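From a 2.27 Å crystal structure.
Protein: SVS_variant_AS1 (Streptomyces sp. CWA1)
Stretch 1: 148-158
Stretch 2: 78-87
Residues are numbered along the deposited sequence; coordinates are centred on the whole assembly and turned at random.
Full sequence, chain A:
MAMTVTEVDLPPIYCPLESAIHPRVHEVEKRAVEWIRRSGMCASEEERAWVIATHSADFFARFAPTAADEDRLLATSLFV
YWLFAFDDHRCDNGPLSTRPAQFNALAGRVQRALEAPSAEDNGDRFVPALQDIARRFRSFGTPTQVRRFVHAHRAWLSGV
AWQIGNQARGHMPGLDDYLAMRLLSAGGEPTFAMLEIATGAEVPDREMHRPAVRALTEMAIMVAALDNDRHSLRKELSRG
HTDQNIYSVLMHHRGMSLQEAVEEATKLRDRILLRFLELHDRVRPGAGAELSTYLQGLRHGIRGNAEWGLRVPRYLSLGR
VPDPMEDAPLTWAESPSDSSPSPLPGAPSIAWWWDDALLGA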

# COMPACT_ATOMS: atom_id res chain seq x y z
N ARG A 148 6.46 -4.45 -5.93
CA ARG A 148 6.87 -4.72 -4.54
C ARG A 148 7.35 -3.39 -3.94
O ARG A 148 6.95 -3.11 -2.80
CB ARG A 148 7.92 -5.83 -4.48
CG ARG A 148 7.38 -7.20 -4.87
CD ARG A 148 8.47 -8.27 -4.92
NE ARG A 148 7.96 -9.57 -5.33
CZ ARG A 148 8.68 -10.69 -5.44
NH1 ARG A 148 9.96 -10.72 -5.14
NH2 ARG A 148 8.09 -11.81 -5.82
N PHE A 149 8.09 -2.57 -4.71
CA PHE A 149 8.64 -1.28 -4.21
C PHE A 149 7.50 -0.27 -4.01
O PHE A 149 7.42 0.39 -2.93
CB PHE A 149 9.74 -0.71 -5.11
CG PHE A 149 10.24 0.61 -4.59
CD1 PHE A 149 11.10 0.67 -3.51
CD2 PHE A 149 9.76 1.81 -5.11
CE1 PHE A 149 11.49 1.89 -2.97
CE2 PHE A 149 10.15 3.03 -4.58
CZ PHE A 149 11.02 3.06 -3.51
N VAL A 150 6.62 -0.17 -5.02
CA VAL A 150 5.47 0.76 -5.03
C VAL A 150 4.64 0.50 -3.77
O VAL A 150 4.22 1.47 -3.11
CB VAL A 150 4.64 0.59 -6.31
CG1 VAL A 150 3.26 1.21 -6.18
CG2 VAL A 150 5.36 1.14 -7.54
N HIS A 151 4.37 -0.76 -3.47
CA HIS A 151 3.47 -1.16 -2.35
C HIS A 151 4.16 -0.87 -1.00
O HIS A 151 3.48 -0.50 -0.05
CB HIS A 151 3.07 -2.63 -2.50
CG HIS A 151 2.06 -2.88 -3.56
ND1 HIS A 151 0.98 -2.03 -3.76
CD2 HIS A 151 1.91 -3.89 -4.43
CE1 HIS A 151 0.25 -2.49 -4.76
NE2 HIS A 151 0.78 -3.64 -5.18
N ALA A 152 5.47 -1.08 -0.92
CA ALA A 152 6.28 -0.80 0.29
C ALA A 152 6.22 0.71 0.56
O ALA A 152 6.07 1.11 1.76
CB ALA A 152 7.71 -1.28 0.12
N HIS A 153 6.29 1.49 -0.51
CA HIS A 153 6.23 2.92 -0.51
C HIS A 153 4.92 3.47 0.03
O HIS A 153 4.93 4.36 0.81
CB HIS A 153 6.49 3.41 -1.92
CG HIS A 153 6.81 4.86 -2.02
ND1 HIS A 153 5.84 5.82 -2.16
CD2 HIS A 153 7.98 5.51 -2.11
CE1 HIS A 153 6.41 6.99 -2.30
NE2 HIS A 153 7.71 6.83 -2.28
N ARG A 154 3.81 2.93 -0.40
CA ARG A 154 2.55 3.36 0.11
C ARG A 154 2.45 2.98 1.57
O ARG A 154 1.91 3.69 2.32
CB ARG A 154 1.34 2.83 -0.66
CG ARG A 154 0.04 3.36 -0.07
CD ARG A 154 -1.22 3.32 -0.90
NE ARG A 154 -1.11 2.34 -1.91
CZ ARG A 154 -1.18 2.52 -3.20
NH1 ARG A 154 -1.48 3.65 -3.74
NH2 ARG A 154 -1.01 1.49 -3.94
N ALA A 155 3.01 1.85 1.94
CA ALA A 155 2.96 1.38 3.35
C ALA A 155 3.67 2.40 4.24
O ALA A 155 3.08 2.79 5.26
CB ALA A 155 3.52 -0.02 3.46
N TRP A 156 4.85 2.90 3.81
CA TRP A 156 5.63 3.92 4.55
C TRP A 156 4.84 5.23 4.66
O TRP A 156 4.77 5.80 5.79
CB TRP A 156 7.01 4.11 3.91
CG TRP A 156 7.60 5.45 4.17
CD1 TRP A 156 8.00 5.95 5.37
CD2 TRP A 156 7.87 6.48 3.20
NE1 TRP A 156 8.46 7.22 5.23
CE2 TRP A 156 8.40 7.57 3.90
CE3 TRP A 156 7.68 6.59 1.82
CZ2 TRP A 156 8.77 8.75 3.27
CZ3 TRP A 156 8.03 7.77 1.20
CH2 TRP A 156 8.54 8.84 1.92
N LEU A 157 4.24 5.70 3.57
CA LEU A 157 3.42 6.93 3.58
C LEU A 157 2.25 6.78 4.56
O LEU A 157 2.04 7.76 5.28
CB LEU A 157 2.95 7.30 2.18
CG LEU A 157 4.06 7.76 1.22
CD1 LEU A 157 3.51 7.91 -0.19
CD2 LEU A 157 4.68 9.06 1.69
N SER A 158 1.54 5.65 4.62
CA SER A 158 0.45 5.37 5.60
C SER A 158 0.95 5.45 7.04
O SER A 158 0.17 5.81 7.92
CB SER A 158 -0.19 4.03 5.38
OG SER A 158 -0.69 3.98 4.06
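Stretch 2 78-87: LFVYWLFAFD

Stretch 2 (78-87) is helical throughout, as is stretch 1 (148-158), and each is a segment of a helix that extends beyond it at both ends. Regular i to i+4 hydrogen bonds hold both backbones, for example from L83 N to F79 O (2.9 Å) and from D87 N to L83 O (2.8 Å) in stretch 2, and from H153 N to F149 O (2.9 Å) and from W156 N to A152 O (3.0 Å) in stretch 1. The two helices run in the same direction, their N-to-C axes inclined by 20° with a signed crossing angle of -20°. The axes come no closer than 13.4 Å, a wide spacing that leaves the gap to be filled by large side chains, most of them aromatic. The register pairs H153 with L83, their CA atoms 10.1 Å apart, and one helical turn later L157 with D87, CA to CA 9.9 Å. Because the helices are nearly parallel, the contacts advance in step along both chains: F79 lies against F149 and H153, W82 against H153 and W156, L83 against W156, and F86 against W156 and L157. The shared surface is modest, 329 Å² summed over both sides, and no direct hydrogen bond crosses it.

At the N-terminal end, F79 and F149 both point toward the opposing helix with chi1 in t. The edge of F149 meets the face of F79, with ring planes at 87°, centroids 5.0 Å apart and F149 CZ 3.8 Å from F79 CE1. F79 also reaches H153, whose CD2 lies 3.7 Å from F79 CE1; these two rings meet rim to rim, neither covering the other's face. The CA-to-CB bond of H153 points sideways, but its t rotamer brings the imidazole nearer to stretch 2, where NE2 comes within 4.0 Å of W82 CZ3 in an oblique pairing.

W156 is the centre of the contact, with 89 Å² covered by stretch 2, more than any other residue of either segment. L83 starts sideways, yet its end turns inward and sets CD1 over one face of the indole: CD1 is 3.5 Å from the centroid of the six-membered ring of W156, a CH-pi contact 22° off the ring normal, and 3.3 Å from W156 CZ2. The far corner of the same ring touches two further aromatics, with W156 CH2 3.6 Å from W82 CZ3 and 3.7 Å from F86 CD2. F86 closes the row against L157, where F86 CE2 and L157 CD2 are 4.2 Å apart.

One water supplies a polar link beside this apolar packing. It accepts a hydrogen bond from W156 NE1 at 3.0 Å and donates one to D87 OD1 at 2.7 Å, so the water spans the 5.3 Å between W156 NE1 and D87 OD1, which is too far for a direct hydrogen bond, and satisfies the indole nitrogen.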

# COMPACT_ATOMS: atom_id res chain seq x y z
N LEU A 78 19.92 6.59 -4.57
CA LEU A 78 19.18 7.88 -4.80
C LEU A 78 17.89 7.91 -3.97
O LEU A 78 17.62 8.94 -3.31
CB LEU A 78 18.88 8.02 -6.29
CG LEU A 78 20.11 8.18 -7.18
CD1 LEU A 78 19.69 8.52 -8.60
CD2 LEU A 78 21.04 9.25 -6.64
N PHE A 79 17.10 6.84 -3.99
CA PHE A 79 15.84 6.83 -3.21
C PHE A 79 16.15 7.01 -1.74
O PHE A 79 15.29 7.52 -1.03
CB PHE A 79 15.00 5.56 -3.37
CG PHE A 79 13.78 5.61 -2.48
CD1 PHE A 79 12.72 6.46 -2.79
CD2 PHE A 79 13.70 4.86 -1.33
CE1 PHE A 79 11.58 6.51 -2.00
CE2 PHE A 79 12.60 4.99 -0.48
CZ PHE A 79 11.55 5.81 -0.82
N VAL A 80 17.29 6.55 -1.25
CA VAL A 80 17.59 6.74 0.21
C VAL A 80 17.84 8.23 0.47
O VAL A 80 17.35 8.71 1.54
CB VAL A 80 18.75 5.88 0.73
CG1 VAL A 80 19.08 6.25 2.18
CG2 VAL A 80 18.43 4.40 0.62
N TYR A 81 18.52 8.94 -0.45
CA TYR A 81 18.71 10.41 -0.36
C TYR A 81 17.32 11.09 -0.35
O TYR A 81 17.00 11.94 0.54
CB TYR A 81 19.58 10.95 -1.49
CG TYR A 81 21.06 10.69 -1.33
CD1 TYR A 81 21.81 11.40 -0.42
CD2 TYR A 81 21.71 9.73 -2.08
CE1 TYR A 81 23.17 11.16 -0.25
CE2 TYR A 81 23.07 9.50 -1.96
CZ TYR A 81 23.80 10.21 -1.03
OH TYR A 81 25.11 9.95 -0.87
N TRP A 82 16.53 10.74 -1.36
CA TRP A 82 15.17 11.26 -1.57
C TRP A 82 14.37 11.10 -0.29
O TRP A 82 13.74 12.05 0.11
CB TRP A 82 14.48 10.53 -2.71
CG TRP A 82 13.17 11.15 -3.04
CD1 TRP A 82 12.92 12.18 -3.90
CD2 TRP A 82 11.91 10.79 -2.46
NE1 TRP A 82 11.58 12.45 -3.94
CE2 TRP A 82 10.94 11.63 -3.04
CE3 TRP A 82 11.51 9.83 -1.53
CZ2 TRP A 82 9.60 11.53 -2.70
CZ3 TRP A 82 10.19 9.76 -1.18
CH2 TRP A 82 9.24 10.59 -1.77
N LEU A 83 14.40 9.90 0.29
CA LEU A 83 13.63 9.56 1.50
C LEU A 83 14.06 10.48 2.64
O LEU A 83 13.16 11.04 3.28
CB LEU A 83 13.83 8.09 1.87
CG LEU A 83 13.16 7.63 3.17
CD1 LEU A 83 11.69 7.33 2.95
CD2 LEU A 83 13.89 6.41 3.69
N PHE A 84 15.35 10.63 2.90
CA PHE A 84 15.82 11.50 4.01
C PHE A 84 15.33 12.93 3.76
O PHE A 84 14.81 13.58 4.67
CB PHE A 84 17.34 11.41 4.22
CG PHE A 84 17.80 10.14 4.87
CD1 PHE A 84 17.09 9.55 5.91
CD2 PHE A 84 18.97 9.52 4.44
CE1 PHE A 84 17.53 8.38 6.49
CE2 PHE A 84 19.42 8.35 5.04
CZ PHE A 84 18.69 7.78 6.07
N ALA A 85 15.44 13.38 2.51
CA ALA A 85 15.09 14.76 2.11
C ALA A 85 13.56 14.95 2.25
O ALA A 85 13.12 15.97 2.85
CB ALA A 85 15.57 14.99 0.71
N PHE A 86 12.76 14.02 1.76
CA PHE A 86 11.28 14.11 1.83
C PHE A 86 10.84 14.01 3.30
O PHE A 86 9.99 14.80 3.75
CB PHE A 86 10.64 13.03 0.95
CG PHE A 86 9.14 13.11 0.87
CD1 PHE A 86 8.52 13.77 -0.18
CD2 PHE A 86 8.34 12.50 1.83
CE1 PHE A 86 7.14 13.83 -0.26
CE2 PHE A 86 6.96 12.57 1.76
CZ PHE A 86 6.36 13.26 0.72
N ASP A 87 11.42 13.10 4.06
CA ASP A 87 11.09 12.97 5.49
C ASP A 87 11.32 14.34 6.15
O ASP A 87 10.39 14.82 6.81
CB ASP A 87 11.89 11.88 6.20
CG ASP A 87 11.44 11.71 7.64
OD1 ASP A 87 10.23 11.44 7.85
OD2 ASP A 87 12.27 11.89 8.54
O HOH W 1 9.83 8.78 7.40